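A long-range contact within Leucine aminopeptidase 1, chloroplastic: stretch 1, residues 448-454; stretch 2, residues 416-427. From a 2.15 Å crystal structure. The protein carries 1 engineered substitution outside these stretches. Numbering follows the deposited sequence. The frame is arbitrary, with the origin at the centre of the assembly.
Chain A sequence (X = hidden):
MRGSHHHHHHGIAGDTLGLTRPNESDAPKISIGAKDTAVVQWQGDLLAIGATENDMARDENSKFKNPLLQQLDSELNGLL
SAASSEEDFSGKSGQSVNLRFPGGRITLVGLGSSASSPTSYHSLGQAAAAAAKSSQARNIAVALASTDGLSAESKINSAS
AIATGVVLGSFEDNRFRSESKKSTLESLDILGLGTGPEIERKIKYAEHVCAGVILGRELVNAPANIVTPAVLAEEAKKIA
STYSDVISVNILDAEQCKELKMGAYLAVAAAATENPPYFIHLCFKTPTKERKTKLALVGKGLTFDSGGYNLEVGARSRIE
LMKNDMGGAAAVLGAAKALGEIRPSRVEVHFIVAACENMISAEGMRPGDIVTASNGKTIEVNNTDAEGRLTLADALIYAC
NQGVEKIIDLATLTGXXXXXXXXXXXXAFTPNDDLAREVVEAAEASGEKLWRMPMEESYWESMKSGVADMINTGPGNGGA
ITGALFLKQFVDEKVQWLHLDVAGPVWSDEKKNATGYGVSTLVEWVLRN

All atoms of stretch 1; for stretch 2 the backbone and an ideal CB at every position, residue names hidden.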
# COMPACT_ATOMS: atom_id res chain seq x y z
N GLU A 448 9.98 -31.03 -20.19
CA GLU A 448 9.56 -30.06 -19.18
C GLU A 448 10.72 -29.12 -18.82
O GLU A 448 11.89 -29.49 -18.87
CB GLU A 448 9.02 -30.78 -17.95
CG GLU A 448 7.73 -31.53 -18.24
CD GLU A 448 6.91 -31.88 -16.99
OE1 GLU A 448 7.44 -32.58 -16.09
OE2 GLU A 448 5.68 -31.64 -17.00
N LYS A 449 10.38 -27.90 -18.41
CA LYS A 449 11.38 -26.86 -18.13
C LYS A 449 11.62 -26.70 -16.64
O LYS A 449 10.70 -26.44 -15.88
CB LYS A 449 10.94 -25.49 -18.66
CG LYS A 449 10.75 -25.43 -20.17
CD LYS A 449 10.20 -24.07 -20.58
CE LYS A 449 9.85 -24.16 -22.07
NZ LYS A 449 9.75 -22.85 -22.75
N LEU A 450 12.90 -26.81 -16.28
CA LEU A 450 13.36 -26.57 -14.92
C LEU A 450 14.80 -26.09 -14.91
O LEU A 450 15.51 -26.20 -15.91
CB LEU A 450 13.14 -27.82 -14.04
CG LEU A 450 13.75 -29.16 -14.44
CD1 LEU A 450 15.24 -29.22 -14.15
CD2 LEU A 450 13.07 -30.30 -13.71
N TRP A 451 15.23 -25.57 -13.78
CA TRP A 451 16.56 -24.98 -13.67
C TRP A 451 17.03 -25.12 -12.23
O TRP A 451 16.32 -24.75 -11.29
CB TRP A 451 16.52 -23.51 -14.06
CG TRP A 451 17.86 -22.83 -14.23
CD1 TRP A 451 18.53 -22.10 -13.30
CD2 TRP A 451 18.69 -22.87 -15.39
NE1 TRP A 451 19.71 -21.62 -13.83
CE2 TRP A 451 19.82 -22.06 -15.13
CE3 TRP A 451 18.62 -23.56 -16.61
CZ2 TRP A 451 20.87 -21.94 -16.03
CZ3 TRP A 451 19.62 -23.35 -17.57
CH2 TRP A 451 20.75 -22.54 -17.26
N ARG A 452 18.24 -25.64 -12.05
CA ARG A 452 18.79 -25.75 -10.72
C ARG A 452 19.12 -24.37 -10.16
O ARG A 452 19.63 -23.48 -10.86
CB ARG A 452 20.03 -26.62 -10.72
CG ARG A 452 20.45 -27.01 -9.31
CD ARG A 452 21.81 -27.68 -9.29
NE ARG A 452 22.17 -28.18 -7.97
CZ ARG A 452 23.31 -28.83 -7.70
NH1 ARG A 452 24.14 -29.16 -8.66
NH2 ARG A 452 23.53 -29.30 -6.47
N MET A 453 18.81 -24.19 -8.88
CA MET A 453 19.13 -22.97 -8.16
C MET A 453 19.95 -23.34 -6.93
O MET A 453 19.88 -24.47 -6.44
CB MET A 453 17.82 -22.30 -7.70
CG MET A 453 16.96 -21.85 -8.86
SD MET A 453 17.64 -20.37 -9.64
CE MET A 453 17.22 -19.14 -8.44
N PRO A 454 20.77 -22.41 -6.45
CA PRO A 454 21.76 -22.80 -5.46
C PRO A 454 21.16 -22.86 -4.06
O PRO A 454 20.43 -21.97 -3.65
CB PRO A 454 22.77 -21.65 -5.54
CG PRO A 454 21.94 -20.45 -5.91
CD PRO A 454 20.88 -20.99 -6.85
N UNK A 416 8.59 -16.28 -4.79
CA UNK A 416 9.92 -15.82 -5.12
C UNK A 416 10.47 -16.57 -6.34
O UNK A 416 11.20 -16.01 -7.16
CB UNK A 416 10.85 -15.99 -3.92
N UNK A 417 10.17 -17.87 -6.42
CA UNK A 417 10.71 -18.64 -7.56
C UNK A 417 10.13 -18.18 -8.89
O UNK A 417 10.81 -18.21 -9.89
CB UNK A 417 10.43 -20.13 -7.37
N UNK A 418 8.90 -17.69 -8.90
CA UNK A 418 8.32 -17.10 -10.11
C UNK A 418 8.93 -15.73 -10.43
O UNK A 418 9.14 -15.43 -11.59
CB UNK A 418 6.80 -16.97 -9.95
N UNK A 419 9.30 -14.95 -9.44
CA UNK A 419 10.08 -13.73 -9.70
C UNK A 419 11.38 -14.10 -10.39
O UNK A 419 11.71 -13.55 -11.43
CB UNK A 419 10.36 -12.97 -8.40
N UNK A 420 12.00 -15.17 -9.90
CA UNK A 420 13.30 -15.61 -10.39
C UNK A 420 13.26 -16.20 -11.80
O UNK A 420 14.15 -15.94 -12.62
CB UNK A 420 13.88 -16.65 -9.43
N UNK A 421 12.32 -17.13 -12.01
CA UNK A 421 12.38 -17.99 -13.18
C UNK A 421 11.17 -17.85 -14.07
O UNK A 421 11.08 -18.51 -15.09
CB UNK A 421 12.53 -19.45 -12.75
N UNK A 422 10.25 -16.98 -13.68
CA UNK A 422 9.08 -16.72 -14.48
C UNK A 422 8.01 -17.76 -14.30
O UNK A 422 8.13 -18.66 -13.49
CB UNK A 422 9.47 -16.63 -15.96
N UNK A 423 6.96 -17.69 -15.11
CA UNK A 423 5.82 -18.60 -14.98
C UNK A 423 6.04 -20.03 -15.46
O UNK A 423 5.25 -20.92 -15.12
CB UNK A 423 4.63 -18.01 -15.75
N UNK A 424 7.08 -20.27 -16.25
CA UNK A 424 7.18 -21.47 -17.04
C UNK A 424 8.28 -22.44 -16.63
O UNK A 424 8.34 -23.56 -17.16
CB UNK A 424 7.39 -21.08 -18.50
N UNK A 425 9.16 -22.03 -15.72
CA UNK A 425 10.37 -22.78 -15.40
C UNK A 425 10.44 -23.03 -13.89
O UNK A 425 10.47 -22.10 -13.10
CB UNK A 425 11.61 -22.03 -15.88
N UNK A 426 10.45 -24.29 -13.50
CA UNK A 426 10.49 -24.64 -12.09
C UNK A 426 11.92 -24.57 -11.57
O UNK A 426 12.87 -24.76 -12.32
CB UNK A 426 9.90 -26.04 -11.86
N UNK A 427 12.06 -24.30 -10.28
CA UNK A 427 13.36 -24.27 -9.65
C UNK A 427 13.65 -25.58 -8.93
O UNK A 427 12.84 -26.04 -8.14
CB UNK A 427 13.45 -23.09 -8.67

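Position 416 opens a run with helical phi/psi, and its ideal CB has nothing of stretch 1 within 5.5 Å. Stretch 1 sets no demand here; the residue is Ala416. Positions 418 and 419 are equally out of reach and unconstrained, and hold Met418 and Val419.

At 417 the CB points sideways and finds no neighbour within 5.5 Å, so a small residue would make no contact, whereas a longer apolar chain could extend to the side chain of Met453. The residue is Ile417; with chi1 t and chi2 p, its CD1 comes 4.3 Å from Met453 CG.

Position 420 differs: its CB points toward stretch 1, and the ideal CB already lies 4.3 Å from Met453 CE. A small apolar residue suits a contact made at the first side-chain atom. It is Ala420.

At 421 the CB again points toward stretch 1 but has nothing within 5.5 Å, leaving room for a medium or large apolar chain between Trp451 and Met453. Leu421 (chi1 m, chi2 t) fills it: CD1 lies 4.2 Å from both Trp451 CB and Met453 CG, while CD2 approaches the indole ring obliquely.

Position 422 leaves the helix with phi 81° and psi -173°. Positive phi by itself favours glycine, and Gly422 is found. Phi of -74° at 423 is compatible with proline, among many others; Pro423 makes no contact.

The CB at 424 points sideways, 4.6 Å from Lys449 CD, so small or polar residues would fit. Ser424 is present, and its main-chain O lies 3.6 Å from Lys449 CB.

At 425 the ideal CB is 4.5 Å from Lys449 CB and 5.0 Å from Leu450 CA, a setting for a branched apolar residue. Val425 (chi1 t) places CG1 3.8 Å from Leu450 CA and 4.0 Å from Trp451 CB, and CG2 4.1 Å from Lys449 CB.

Position 426 pairs in parallel with Leu450 through its main chain, which any residue but proline could supply: its N donates to Lys449 O (3.2 Å, 169°), and its O accepts from Trp451 N (2.9 Å, 140°). The CB shares a sheet face with Leu450, and its ideal position is 4.3 Å from Leu450 CB, so a small apolar residue is suitable. Ala426 makes that contact.

Position 427 pairs with Trp451. An ideal CB would sit 3.7 Å from Met453 CG, close for two carbons, which favours a minimal residue. Gly427 leaves that space free, and its CA makes a CA-H...O contact with Trp451 O (3.4 Å).

Stretch 2, residues 416-427: AIMVALGPSVAG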
# COMPACT_ATOMS: atom_id res chain seq x y z
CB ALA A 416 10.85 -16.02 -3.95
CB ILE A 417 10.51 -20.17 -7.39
CG1 ILE A 417 11.42 -20.92 -8.34
CG2 ILE A 417 9.06 -20.55 -7.66
CD1 ILE A 417 12.89 -20.73 -8.02
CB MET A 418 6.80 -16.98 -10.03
CG MET A 418 6.10 -18.33 -9.91
SD MET A 418 4.31 -18.20 -9.67
CE MET A 418 3.81 -17.53 -11.25
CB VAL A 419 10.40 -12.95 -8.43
CG1 VAL A 419 11.37 -11.81 -8.75
CG2 VAL A 419 9.11 -12.39 -7.84
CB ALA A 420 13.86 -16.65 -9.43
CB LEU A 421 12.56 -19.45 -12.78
CG LEU A 421 13.88 -19.82 -12.12
CD1 LEU A 421 13.89 -21.28 -11.64
CD2 LEU A 421 15.00 -19.63 -13.11
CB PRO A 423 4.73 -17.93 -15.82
CG PRO A 423 5.45 -17.05 -16.80
CD PRO A 423 6.69 -16.58 -16.05
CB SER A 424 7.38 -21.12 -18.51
OG SER A 424 6.39 -20.25 -19.00
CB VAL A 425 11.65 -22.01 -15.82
CG1 VAL A 425 12.88 -22.86 -15.51
CG2 VAL A 425 11.64 -21.70 -17.32
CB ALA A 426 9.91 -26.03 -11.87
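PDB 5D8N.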